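Local atomic coordinates of putative phosphatase (Clostridium difficile, PDB entry 3SD7), a protein that probably hydrolyses phosphate esters as a haloacid dehalogenase-like phosphatase. Residues 32-37 / 188-193; 130-135 / 170-175; 208-213 / 227-232. All coordinates share one frame; numbering follows the deposited sequence. Where two conformers were deposited one is given.

Contact 1 of 3, residues 32-37 / 188-193; sequences VLFDLD and IMVGDR. With NA (sodium ion), chain B.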
ATOM      1  N   VAL A  32       2.620   7.307  13.761  1.00 22.14           N
ATOM      2  CA  VAL A  32       1.572   6.976  12.799  1.00 19.74           C
ATOM      3  C   VAL A  32       2.199   6.192  11.664  1.00 20.59           C
ATOM      4  O   VAL A  32       3.160   6.658  11.023  1.00 21.33           O
ATOM      5  CB  VAL A  32       0.915   8.214  12.214  1.00 21.18           C
ATOM      6  CG1 VAL A  32      -0.282   7.831  11.311  1.00 21.40           C
ATOM      7  CG2 VAL A  32       0.475   9.199  13.341  1.00 22.41           C
ATOM      8  N   LEU A  33       1.702   4.985  11.468  1.00 19.75           N
ATOM      9  CA  LEU A  33       2.163   4.128  10.401  1.00 18.84           C
ATOM     10  C   LEU A  33       1.164   4.185   9.256  1.00 18.93           C
ATOM     11  O   LEU A  33      -0.047   4.221   9.480  1.00 20.33           O
ATOM     12  CB  LEU A  33       2.285   2.684  10.849  1.00 19.91           C
ATOM     13  CG  LEU A  33       3.380   2.321  11.821  1.00 22.99           C
ATOM     14  CD1 LEU A  33       3.123   2.879  13.197  1.00 30.00           C
ATOM     15  CD2 LEU A  33       3.539   0.788  11.860  1.00 27.37           C
ATOM     16  N   PHE A  34       1.686   4.179   8.038  1.00 17.22           N
ATOM     17  CA  PHE A  34       0.884   4.165   6.846  1.00 15.78           C
ATOM     18  C   PHE A  34       1.246   3.016   5.903  1.00 17.18           C
ATOM     19  O   PHE A  34       2.411   2.737   5.699  1.00 17.54           O
ATOM     20  CB  PHE A  34       1.074   5.449   6.016  1.00 18.59           C
ATOM     21  CG  PHE A  34       0.569   6.691   6.655  1.00 18.91           C
ATOM     22  CD1 PHE A  34      -0.692   7.193   6.309  1.00 19.92           C
ATOM     23  CD2 PHE A  34       1.366   7.422   7.537  1.00 19.97           C
ATOM     24  CE1 PHE A  34      -1.155   8.351   6.866  1.00 24.61           C
ATOM     25  CE2 PHE A  34       0.872   8.615   8.097  1.00 20.99           C
ATOM     26  CZ  PHE A  34      -0.371   9.058   7.758  1.00 23.54           C
ATOM     27  N   ASP A  35       0.240   2.363   5.334  1.00 17.24           N
ATOM     28  CA  ASP A  35       0.470   1.471   4.209  1.00 16.90           C
ATOM     29  C   ASP A  35       0.702   2.416   2.990  1.00 18.36           C
ATOM     30  O   ASP A  35       0.517   3.641   3.088  1.00 19.72           O
ATOM     31  CB  ASP A  35      -0.690   0.513   4.011  1.00 20.71           C
ATOM     32  CG  ASP A  35      -0.248  -0.807   3.334  1.00 26.50           C
ATOM     33  OD1 ASP A  35       0.605  -0.763   2.442  1.00 22.27           O
ATOM     34  OD2 ASP A  35      -0.739  -1.903   3.729  1.00 31.72           O
ATOM     35  N   LEU A  36       1.106   1.875   1.865  1.00 18.45           N
ATOM     36  CA  LEU A  36       1.440   2.690   0.685  1.00 19.20           C
ATOM     37  C   LEU A  36       0.316   2.712  -0.345  1.00 17.92           C
ATOM     38  O   LEU A  36      -0.469   3.672  -0.401  1.00 19.59           O
ATOM     39  CB  LEU A  36       2.748   2.188   0.064  1.00 20.08           C
ATOM     40  CG  LEU A  36       3.229   3.026  -1.130  1.00 22.57           C
ATOM     41  CD1 LEU A  36       3.855   4.351  -0.673  1.00 26.17           C
ATOM     42  CD2 LEU A  36       4.223   2.223  -1.913  1.00 29.94           C
ATOM     43  N   ASP A  37       0.226   1.627  -1.125  1.00 19.39           N
ATOM     44  CA  ASP A  37      -0.788   1.520  -2.180  1.00 20.35           C
ATOM     45  C   ASP A  37      -2.182   1.634  -1.589  1.00 19.73           C
ATOM     46  O   ASP A  37      -2.542   0.963  -0.583  1.00 20.19           O
ATOM     47  CB  ASP A  37      -0.686   0.199  -2.958  1.00 20.65           C
ATOM     48  CG  ASP A  37       0.523   0.100  -3.871  1.00 25.61           C
ATOM     49  OD1 ASP A  37       1.274   1.088  -4.128  1.00 25.89           O
ATOM     50  OD2 ASP A  37       0.707  -1.036  -4.384  1.00 31.89           O
ATOM     51  N   ILE A 188      -0.614   4.228  15.940  1.00 25.23           N
ATOM     52  CA  ILE A 188      -1.770   3.958  15.097  1.00 24.11           C
ATOM     53  C   ILE A 188      -1.343   3.603  13.678  1.00 22.26           C
ATOM     54  O   ILE A 188      -0.395   4.168  13.153  1.00 22.27           O
ATOM     55  CB  ILE A 188      -2.780   5.123  15.104  1.00 25.26           C
ATOM     56  CG1 ILE A 188      -4.100   4.691  14.461  1.00 23.89           C
ATOM     57  CG2 ILE A 188      -2.191   6.420  14.486  1.00 26.43           C
ATOM     58  CD1 ILE A 188      -5.314   5.595  14.905  1.00 27.17           C
ATOM     59  N   MET A 189      -2.040   2.624  13.086  1.00 22.53           N
ATOM     60  CA  MET A 189      -1.834   2.177  11.719  1.00 20.88           C
ATOM     61  C   MET A 189      -2.959   2.691  10.808  1.00 22.03           C
ATOM     62  O   MET A 189      -4.147   2.544  11.125  1.00 24.15           O
ATOM     63  CB  MET A 189      -1.830   0.634  11.688  1.00 22.48           C
ATOM     64  CG  MET A 189      -1.731   0.006  10.275  1.00 21.03           C
ATOM     65  SD  MET A 189      -0.090   0.264   9.552  1.00 22.64           S
ATOM     66  CE  MET A 189      -0.351  -0.392   7.886  1.00 24.46           C
ATOM     67  N   VAL A 190      -2.578   3.209   9.658  1.00 19.02           N
ATOM     68  CA  VAL A 190      -3.532   3.735   8.663  1.00 18.22           C
ATOM     69  C   VAL A 190      -3.419   2.906   7.385  1.00 19.53           C
ATOM     70  O   VAL A 190      -2.339   2.750   6.831  1.00 19.61           O
ATOM     71  CB  VAL A 190      -3.234   5.193   8.348  1.00 19.89           C
ATOM     72  CG1 VAL A 190      -4.241   5.752   7.334  1.00 19.36           C
ATOM     73  CG2 VAL A 190      -3.220   6.028   9.624  1.00 19.94           C
ATOM     74  N   GLY A 191      -4.541   2.383   6.896  1.00 18.12           N
ATOM     75  CA  GLY A 191      -4.507   1.546   5.719  1.00 17.63           C
ATOM     76  C   GLY A 191      -5.866   1.393   5.067  1.00 17.31           C
ATOM     77  O   GLY A 191      -6.875   1.732   5.669  1.00 18.91           O
ATOM     78  N   ASP A 192      -5.866   0.863   3.842  1.00 17.93           N
ATOM     79  CA  ASP A 192      -7.108   0.705   3.058  1.00 18.10           C
ATOM     80  C   ASP A 192      -7.598  -0.731   2.912  1.00 18.60           C
ATOM     81  O   ASP A 192      -8.573  -0.947   2.226  1.00 20.65           O
ATOM     82  CB  ASP A 192      -6.939   1.257   1.659  1.00 18.72           C
ATOM     83  CG  ASP A 192      -5.968   0.414   0.807  1.00 21.64           C
ATOM     84  OD1 ASP A 192      -4.879  -0.003   1.327  1.00 22.96           O
ATOM     85  OD2 ASP A 192      -6.234   0.178  -0.391  1.00 20.10           O
ATOM     86  N   ARG A 193      -6.968  -1.687   3.571  1.00 18.73           N
ATOM     87  CA  ARG A 193      -7.397  -3.078   3.479  1.00 18.09           C
ATOM     88  C   ARG A 193      -7.527  -3.729   4.816  1.00 19.77           C
ATOM     89  O   ARG A 193      -6.893  -3.314   5.809  1.00 20.06           O
ATOM     90  CB  ARG A 193      -6.392  -3.907   2.671  1.00 18.99           C
ATOM     91  CG  ARG A 193      -6.189  -3.460   1.198  1.00 20.63           C
ATOM     92  CD  ARG A 193      -7.455  -3.459   0.321  1.00 21.67           C
ATOM     93  NE  ARG A 193      -8.194  -4.704   0.381  1.00 21.26           N
ATOM     94  CZ  ARG A 193      -7.948  -5.794  -0.341  1.00 23.70           C
ATOM     95  NH1 ARG A 193      -6.950  -5.835  -1.220  1.00 25.78           N
ATOM     96  NH2 ARG A 193      -8.725  -6.870  -0.207  1.00 25.88           N
TER
HETATM   97 NA    NA B 217      -3.041  -0.900   0.490  0.70 22.65          NA
HETATM   98  O   HOH W   1      -3.279  -2.139   2.269  1.00 24.27           O
HETATM   99  O   HOH W   2      -1.041  -1.734   0.052  1.00 25.23           O
HETATM  100  O   HOH W   3      -4.396  -1.370  -1.473  1.00 20.97           O
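Asp192 OD1 meets the carbonyl of Asp37 across a sodium ion, which lies 2.2 Å from Asp192 OD1 and is also bound by Asp37 O and three waters. The site sits where two neighbouring parallel strands of the Rossmann-like HAD core run out, a worked example of how such folds gather ligands at the C-terminal ends of their strands. Asp37 O and Asp192 OD1 approach to 3.2 Å, two acceptors reconciled by the cation between them. Asp192 OD2 also accepts from a metal-bound water and from the backbone N of Tyr214, so both carboxylate oxygens are held. Asp35 and Asp37 fit the HAD-type DxDx(T/V) pattern. Asp35 reaches the ion through weak water bonds, while its OD1 accepts from Leu36 N through the anti lone pair at 2.7 Å and is also hydrogen-bonded to Thr133 OG1. Lys135 pairs with the Asp37 carboxylate, and Lys168 with Asp35.

Behind the site the strands are joined by Leu33 N to Ile188 O (2.8 Å, nearly straight at 176°), Val190 N to Leu33 O and Asp35 N to Val190 O. Val190 lies alongside Phe34 on one face of the sheet, its CB 3.8 Å from Phe34 CD1, with CG2 over the ring. On the other, Met189 bends at chi2 (70°), which sets SD 3.6 Å from Leu33 CB and carries CE on to Asp35, 3.8 Å from its backbone N.

Contact 2 of 3, residues 130-135 / 170-175; sequences LVATSK and EVIQYV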
ATOM      1  N   LEU A 130       5.754   6.632   9.748  1.00 19.26           N
ATOM      2  CA  LEU A 130       6.421   5.450   9.224  1.00 17.81           C
ATOM      3  C   LEU A 130       5.604   4.837   8.105  1.00 17.92           C
ATOM      4  O   LEU A 130       4.380   4.966   8.078  1.00 18.06           O
ATOM      5  CB  LEU A 130       6.541   4.417  10.342  1.00 18.76           C
ATOM      6  CG  LEU A 130       7.178   4.829  11.683  1.00 19.15           C
ATOM      7  CD1 LEU A 130       7.042   3.701  12.747  1.00 22.93           C
ATOM      8  CD2 LEU A 130       8.619   5.244  11.490  1.00 18.85           C
ATOM      9  N   VAL A 131       6.264   4.117   7.202  1.00 17.67           N
ATOM     10  CA  VAL A 131       5.568   3.322   6.195  1.00 17.64           C
ATOM     11  C   VAL A 131       5.796   1.853   6.497  1.00 19.38           C
ATOM     12  O   VAL A 131       6.937   1.452   6.745  1.00 19.75           O
ATOM     13  CB  VAL A 131       6.018   3.645   4.751  1.00 18.84           C
ATOM     14  CG1 VAL A 131       5.444   2.640   3.738  1.00 20.44           C
ATOM     15  CG2 VAL A 131       5.594   5.068   4.374  1.00 19.54           C
ATOM     16  N   ALA A 132       4.704   1.090   6.545  1.00 18.41           N
ATOM     17  CA  ALA A 132       4.741  -0.355   6.728  1.00 20.77           C
ATOM     18  C   ALA A 132       3.852  -0.933   5.633  1.00 21.36           C
ATOM     19  O   ALA A 132       2.636  -0.775   5.654  1.00 20.88           O
ATOM     20  CB  ALA A 132       4.245  -0.753   8.145  1.00 22.40           C
ATOM     21  N   THR A 133       4.474  -1.601   4.675  1.00 21.56           N
ATOM     22  CA  THR A 133       3.791  -2.075   3.486  1.00 22.40           C
ATOM     23  C   THR A 133       4.287  -3.448   3.048  1.00 24.71           C
ATOM     24  O   THR A 133       5.391  -3.873   3.427  1.00 22.56           O
ATOM     25  CB  THR A 133       3.998  -1.051   2.352  1.00 22.91           C
ATOM     26  OG1 THR A 133       3.295  -1.444   1.166  1.00 25.45           O
ATOM     27  CG2 THR A 133       5.500  -0.853   2.013  1.00 23.40           C
ATOM     28  N   SER A 134       3.438  -4.136   2.285  1.00 25.08           N
ATOM     29  CA  SER A 134       3.789  -5.407   1.682  1.00 28.29           C
ATOM     30  C   SER A 134       4.496  -5.161   0.338  1.00 27.35           C
ATOM     31  O   SER A 134       5.103  -6.080  -0.204  1.00 30.55           O
ATOM     32  CB  SER A 134       2.539  -6.297   1.487  1.00 30.17           C
ATOM     33  OG  SER A 134       1.964  -6.681   2.731  1.00 30.78           O
ATOM     34  N   LYS A 135       4.408  -3.946  -0.186  1.00 27.82           N
ATOM     35  CA  LYS A 135       5.081  -3.585  -1.440  1.00 30.11           C
ATOM     36  C   LYS A 135       6.584  -3.672  -1.197  1.00 30.06           C
ATOM     37  O   LYS A 135       7.021  -3.434  -0.064  1.00 26.90           O
ATOM     38  CB  LYS A 135       4.708  -2.164  -1.840  1.00 31.11           C
ATOM     39  CG  LYS A 135       4.944  -1.877  -3.336  1.00 37.00           C
ATOM     40  CD  LYS A 135       4.410  -0.524  -3.721  1.00 40.71           C
ATOM     41  CE  LYS A 135       4.315  -0.320  -5.230  1.00 36.20           C
ATOM     42  NZ  LYS A 135       3.062  -0.807  -5.900  1.00 33.57           N
ATOM     43  N   GLU A 170       4.310  -8.381  10.587  1.00 34.13           N
ATOM     44  CA  GLU A 170       5.769  -8.473  10.606  1.00 35.51           C
ATOM     45  C   GLU A 170       6.454  -7.170  10.259  1.00 33.22           C
ATOM     46  O   GLU A 170       7.438  -6.785  10.888  1.00 30.74           O
ATOM     47  CB  GLU A 170       6.238  -9.565   9.655  1.00 37.93           C
ATOM     48  CG  GLU A 170       5.710 -10.927  10.021  1.00 46.06           C
ATOM     49  CD  GLU A 170       6.398 -12.025   9.245  1.00 55.91           C
ATOM     50  OE1 GLU A 170       7.181 -11.702   8.314  1.00 62.23           O
ATOM     51  OE2 GLU A 170       6.151 -13.206   9.566  1.00 64.30           O
ATOM     52  N   VAL A 171       5.922  -6.479   9.253  1.00 30.08           N
ATOM     53  CA  VAL A 171       6.511  -5.228   8.854  1.00 28.98           C
ATOM     54  C   VAL A 171       6.168  -4.111   9.877  1.00 26.42           C
ATOM     55  O   VAL A 171       6.991  -3.260  10.163  1.00 26.03           O
ATOM     56  CB  VAL A 171       6.174  -4.917   7.372  1.00 30.02           C
ATOM     57  CG1 VAL A 171       4.698  -4.634   7.152  1.00 29.50           C
ATOM     58  CG2 VAL A 171       7.003  -3.816   6.892  1.00 31.36           C
ATOM     59  N   ILE A 172       4.967  -4.158  10.461  1.00 26.30           N
ATOM     60  CA  ILE A 172       4.572  -3.222  11.517  1.00 24.94           C
ATOM     61  C   ILE A 172       5.494  -3.386  12.721  1.00 27.02           C
ATOM     62  O   ILE A 172       6.044  -2.417  13.232  1.00 25.95           O
ATOM     63  CB  ILE A 172       3.096  -3.432  11.967  1.00 26.23           C
ATOM     64  CG1 ILE A 172       2.143  -3.037  10.835  1.00 26.10           C
ATOM     65  CG2 ILE A 172       2.798  -2.593  13.199  1.00 27.14           C
ATOM     66  CD1 ILE A 172       0.659  -3.391  11.098  1.00 28.63           C
ATOM     67  N   GLN A 173       5.687  -4.624  13.159  1.00 27.14           N
ATOM     68  CA  GLN A 173       6.564  -4.867  14.288  1.00 29.34           C
ATOM     69  C   GLN A 173       7.992  -4.405  13.992  1.00 28.70           C
ATOM     70  O   GLN A 173       8.642  -3.810  14.847  1.00 29.47           O
ATOM     71  CB  GLN A 173       6.592  -6.342  14.654  1.00 31.79           C
ATOM     72  CG  GLN A 173       7.385  -6.620  15.922  1.00 35.28           C
ATOM     73  CD  GLN A 173       6.740  -5.999  17.156  1.00 37.68           C
ATOM     74  OE1 GLN A 173       7.316  -5.133  17.813  1.00 44.79           O
ATOM     75  NE2 GLN A 173       5.525  -6.397  17.431  1.00 36.95           N
ATOM     76  N   TYR A 174       8.479  -4.702  12.793  1.00 29.02           N
ATOM     77  CA  TYR A 174       9.838  -4.312  12.406  1.00 27.95           C
ATOM     78  C   TYR A 174      10.050  -2.805  12.539  1.00 27.38           C
ATOM     79  O   TYR A 174      11.022  -2.352  13.110  1.00 27.12           O
ATOM     80  CB  TYR A 174      10.163  -4.775  10.958  1.00 27.40           C
ATOM     81  CG  TYR A 174      11.497  -4.243  10.444  1.00 29.20           C
ATOM     82  CD1 TYR A 174      12.704  -4.795  10.865  1.00 38.75           C
ATOM     83  CD2 TYR A 174      11.546  -3.181   9.567  1.00 28.72           C
ATOM     84  CE1 TYR A 174      13.924  -4.284  10.406  1.00 38.77           C
ATOM     85  CE2 TYR A 174      12.757  -2.672   9.113  1.00 28.98           C
ATOM     86  CZ  TYR A 174      13.922  -3.213   9.526  1.00 33.90           C
ATOM     87  OH  TYR A 174      15.115  -2.684   9.046  1.00 39.16           O
ATOM     88  N   VAL A 175       9.094  -2.021  12.044  1.00 26.21           N
ATOM     89  CA  VAL A 175       9.258  -0.597  12.022  1.00 27.04           C
ATOM     90  C   VAL A 175       9.105   0.015  13.425  1.00 27.84           C
ATOM     91  O   VAL A 175       9.824   0.943  13.776  1.00 27.37           O
ATOM     92  CB  VAL A 175       8.379  -0.017  10.855  1.00 28.71           C
ATOM     93  CG1 VAL A 175       6.988   0.331  11.345  1.00 26.73           C
ATOM     94  CG2 VAL A 175       9.065   1.105  10.200  1.00 33.09           C
TER
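Leu130 and Val175 lie flank to flank, the leucine reaching out from a strand and the valine from the helix that packs on it. This is the alpha/beta layering of the HAD core, with helix 168-179 laid over the parallel sheet and running nearly antiparallel to strand 128-133: the short segment axes make 154° and approach to 7.4 Å. Alternation along the strand sends Leu130 and Ala132 toward the helix, while Val131 and Thr133 point away. A chi1 of -53°, with CG opposite the carbonyl carbon, directs the Leu130 chain to where its CD1 meets Val175 CG1 at 3.7 Å.

The small Ala132 methyl is met by several branches at once: Ala132 CB lies 4.0 Å from Val171 CG1 and 4.1 Å from Ile172 CG1, with Val175 CG1 a looser neighbour. Val171 and Val175, one helical turn apart, both reach this methyl, and Ile172 comes in beside them before continuing onto Leu33 of the adjacent strand. No hydrogen bond crosses the interface. The polar groups at the strand end are engaged elsewhere, Thr133 OG1 accepting from Lys135 N in an ST turn and bonding to Asp35 OD1. Nearest that turn, both methyls of Val171 lie against the backbone, with CG2 3.8 Å from Thr133 O.

Contact 3 of 3, residues 208-213 / 227-232; sequences IGVLYG and YIVENV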
ATOM      1  N   ILE A 208      -6.863   3.086  11.597  1.00 23.88           N
ATOM      2  CA  ILE A 208      -7.766   3.866  10.776  1.00 22.96           C
ATOM      3  C   ILE A 208      -7.909   3.085   9.460  1.00 22.40           C
ATOM      4  O   ILE A 208      -6.913   2.819   8.757  1.00 22.34           O
ATOM      5  CB  ILE A 208      -7.230   5.252  10.402  1.00 23.68           C
ATOM      6  CG1 ILE A 208      -7.020   6.102  11.659  1.00 26.21           C
ATOM      7  CG2 ILE A 208      -8.251   5.947   9.442  1.00 25.80           C
ATOM      8  CD1 ILE A 208      -6.439   7.495  11.383  1.00 25.43           C
ATOM      9  N   GLY A 209      -9.132   2.672   9.156  1.00 22.69           N
ATOM     10  CA  GLY A 209      -9.433   2.040   7.885  1.00 22.48           C
ATOM     11  C   GLY A 209      -9.954   3.123   6.948  1.00 22.84           C
ATOM     12  O   GLY A 209     -10.955   3.816   7.262  1.00 27.01           O
ATOM     13  N   VAL A 210      -9.298   3.310   5.810  1.00 20.74           N
ATOM     14  CA  VAL A 210      -9.735   4.318   4.861  1.00 21.74           C
ATOM     15  C   VAL A 210     -10.586   3.666   3.768  1.00 21.74           C
ATOM     16  O   VAL A 210     -10.379   2.507   3.419  1.00 22.13           O
ATOM     17  CB  VAL A 210      -8.570   5.123   4.236  1.00 20.44           C
ATOM     18  CG1 VAL A 210      -7.598   5.596   5.348  1.00 23.25           C
ATOM     19  CG2 VAL A 210      -7.795   4.310   3.155  1.00 21.65           C
ATOM     20  N   LEU A 211     -11.520   4.436   3.217  1.00 22.49           N
ATOM     21  CA  LEU A 211     -12.443   3.959   2.196  1.00 23.12           C
ATOM     22  C   LEU A 211     -12.131   4.478   0.793  1.00 23.72           C
ATOM     23  O   LEU A 211     -12.800   4.078  -0.159  1.00 24.88           O
ATOM     24  CB  LEU A 211     -13.903   4.345   2.548  1.00 24.54           C
ATOM     25  CG  LEU A 211     -14.420   3.896   3.918  1.00 25.09           C
ATOM     26  CD1 LEU A 211     -15.848   4.421   4.128  1.00 28.29           C
ATOM     27  CD2 LEU A 211     -14.366   2.349   4.039  1.00 26.99           C
ATOM     28  N   TYR A 212     -11.111   5.342   0.653  1.00 23.69           N
ATOM     29  CA  TYR A 212     -10.761   5.910  -0.651  1.00 23.66           C
ATOM     30  C   TYR A 212      -9.789   5.076  -1.473  1.00 22.53           C
ATOM     31  O   TYR A 212      -9.445   5.451  -2.606  1.00 26.30           O
ATOM     32  CB  TYR A 212     -10.208   7.343  -0.488  1.00 26.48           C
ATOM     33  CG  TYR A 212      -8.984   7.444   0.364  1.00 22.53           C
ATOM     34  CD1 TYR A 212      -7.719   7.105  -0.155  1.00 23.66           C
ATOM     35  CD2 TYR A 212      -9.048   7.874   1.690  1.00 21.05           C
ATOM     36  CE1 TYR A 212      -6.599   7.195   0.611  1.00 21.46           C
ATOM     37  CE2 TYR A 212      -7.921   7.974   2.459  1.00 22.23           C
ATOM     38  CZ  TYR A 212      -6.687   7.651   1.918  1.00 19.96           C
ATOM     39  OH  TYR A 212      -5.562   7.744   2.698  1.00 23.15           O
ATOM     40  N   GLY A 213      -9.370   3.946  -0.906  1.00 21.43           N
ATOM     41  CA  GLY A 213      -8.469   3.028  -1.554  1.00 20.87           C
ATOM     42  C   GLY A 213      -9.158   1.812  -2.144  1.00 21.50           C
ATOM     43  O   GLY A 213     -10.239   1.915  -2.800  1.00 23.51           O
ATOM     44  N   TYR A 227     -11.146   3.368  13.792  1.00 29.11           N
ATOM     45  CA  TYR A 227     -11.841   4.431  13.081  1.00 30.16           C
ATOM     46  C   TYR A 227     -11.950   4.112  11.601  1.00 29.01           C
ATOM     47  O   TYR A 227     -11.097   3.402  11.042  1.00 25.51           O
ATOM     48  CB  TYR A 227     -11.048   5.741  13.189  1.00 30.59           C
ATOM     49  CG  TYR A 227     -10.547   6.087  14.578  1.00 31.57           C
ATOM     50  CD1 TYR A 227     -11.340   6.777  15.485  1.00 41.10           C
ATOM     51  CD2 TYR A 227      -9.257   5.735  14.969  1.00 32.08           C
ATOM     52  CE1 TYR A 227     -10.858   7.096  16.752  1.00 43.27           C
ATOM     53  CE2 TYR A 227      -8.772   6.053  16.229  1.00 35.95           C
ATOM     54  CZ  TYR A 227      -9.568   6.721  17.111  1.00 42.70           C
ATOM     55  OH  TYR A 227      -9.061   7.020  18.372  1.00 46.19           O
ATOM     56  N   ILE A 228     -12.984   4.667  10.968  1.00 29.42           N
ATOM     57  CA  ILE A 228     -13.171   4.576   9.530  1.00 28.61           C
ATOM     58  C   ILE A 228     -13.240   5.997   8.946  1.00 30.70           C
ATOM     59  O   ILE A 228     -13.966   6.855   9.499  1.00 34.21           O
ATOM     60  CB  ILE A 228     -14.455   3.798   9.201  1.00 29.84           C
ATOM     61  CG1 ILE A 228     -14.313   2.344   9.685  1.00 30.81           C
ATOM     62  CG2 ILE A 228     -14.765   3.812   7.701  1.00 30.48           C
ATOM     63  CD1 ILE A 228     -15.577   1.521   9.535  1.00 34.00           C
ATOM     64  N   VAL A 229     -12.506   6.258   7.858  1.00 29.04           N
ATOM     65  CA  VAL A 229     -12.583   7.558   7.163  1.00 31.52           C
ATOM     66  C   VAL A 229     -12.877   7.412   5.663  1.00 30.90           C
ATOM     67  O   VAL A 229     -12.402   6.463   5.016  1.00 28.10           O
ATOM     68  CB  VAL A 229     -11.310   8.415   7.371  1.00 32.01           C
ATOM     69  CG1 VAL A 229     -11.101   8.633   8.849  1.00 35.20           C
ATOM     70  CG2 VAL A 229     -10.102   7.747   6.737  1.00 29.71           C
ATOM     71  N   GLU A 230     -13.684   8.329   5.120  0.60 31.37           N
ATOM     72  CA  GLU A 230     -14.021   8.324   3.705  0.60 31.67           C
ATOM     73  C   GLU A 230     -12.955   8.968   2.830  0.60 32.54           C
ATOM     74  O   GLU A 230     -12.720   8.522   1.709  0.60 32.89           O
ATOM     75  CB  GLU A 230     -15.375   9.031   3.447  0.60 35.00           C
ATOM     76  CG  GLU A 230     -16.615   8.155   3.581  0.60 37.20           C
ATOM     77  CD  GLU A 230     -16.877   7.264   2.355  0.60 39.81           C
ATOM     78  OE1 GLU A 230     -15.918   6.900   1.628  0.60 39.04           O
ATOM     79  OE2 GLU A 230     -18.059   6.916   2.119  0.60 38.41           O
ATOM     80  N   ASN A 231     -12.273   9.984   3.355  1.00 31.89           N
ATOM     81  CA  ASN A 231     -11.335  10.737   2.564  1.00 32.31           C
ATOM     82  C   ASN A 231     -10.090  11.107   3.343  1.00 29.69           C
ATOM     83  O   ASN A 231     -10.023  10.933   4.558  1.00 30.25           O
ATOM     84  CB  ASN A 231     -12.035  11.983   2.025  1.00 35.31           C
ATOM     85  CG  ASN A 231     -12.759  12.740   3.099  1.00 40.17           C
ATOM     86  OD1 ASN A 231     -12.161  13.134   4.097  1.00 41.18           O
ATOM     87  ND2 ASN A 231     -14.069  12.968   2.899  1.00 45.78           N
ATOM     88  N   VAL A 232      -9.094  11.566   2.605  1.00 30.03           N
ATOM     89  CA  VAL A 232      -7.802  11.929   3.162  1.00 28.03           C
ATOM     90  C   VAL A 232      -7.912  13.020   4.212  1.00 30.79           C
ATOM     91  O   VAL A 232      -7.327  12.909   5.297  1.00 29.36           O
ATOM     92  CB  VAL A 232      -6.833  12.322   2.025  1.00 31.33           C
ATOM     93  CG1 VAL A 232      -5.573  12.989   2.568  1.00 28.50           C
ATOM     94  CG2 VAL A 232      -6.502  11.089   1.161  1.00 27.97           C
TER
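A beta-alpha-beta unit, strand 206-210, helix 217-223 and strand 227-229, brings these two parallel strands together at one margin of the HAD core sheet. Gly209 makes two of the three backbone bonds, its N donating to Tyr227 O at 2.8 Å and its O accepting from Val229 N at 3.0 Å; Leu211 N then donates to Val229 O. On the face bearing Ile208 and Val210, Val229 CG2 is shared between Ile208 CG2 and Val210 CG1, 3.6 Å from the latter. The other face carries Ile228, whose CG2 rests on Leu211 CD1. In one of its two conformers, Glu230 folds its carboxylate back along Leu211.

Beyond the strands the Tyr212 ring is flanked by valine methyls on opposite faces, Val232 CG2 over one and Val210 CG2 over the other, both offset toward the rim, while Glu230 O lies at its edge in the ring plane. The ring is swung there by a chi1 of 60°, with CG between the backbone N and the carbonyl carbon. Its hydroxyl bonds to Thr39 O, whereas the Tyr212 backbone N is buried without a partner. The Val232 methyl makes a CH-pi contact, with CG2 3.8 Å from the Tyr212 ring centroid and 22° off the ring normal.

Overall arrangement
One parallel sheet illustrates how position sets chemistry. Contacts 1 and 2 are buried and contiguous: strands 31-34 and 128-133 are neighbours, and Leu33 packs on Val175 of the helix in contact 2. Contact 1 pairs central strands and turns polar where they end, gathering carboxylates, water and sodium; contact 2 joins sheet to helix mainly by apolar side chains, with no hydrogen bond across. Contact 3, partly buried at the sheet margin, repeats the parallel strand pairing of contact 1 without a metal and adds exposed residues. It adjoins contact 1 through strands 187-191 and 206-210, but stays about 10 Å from contact 2 at the nearest atoms.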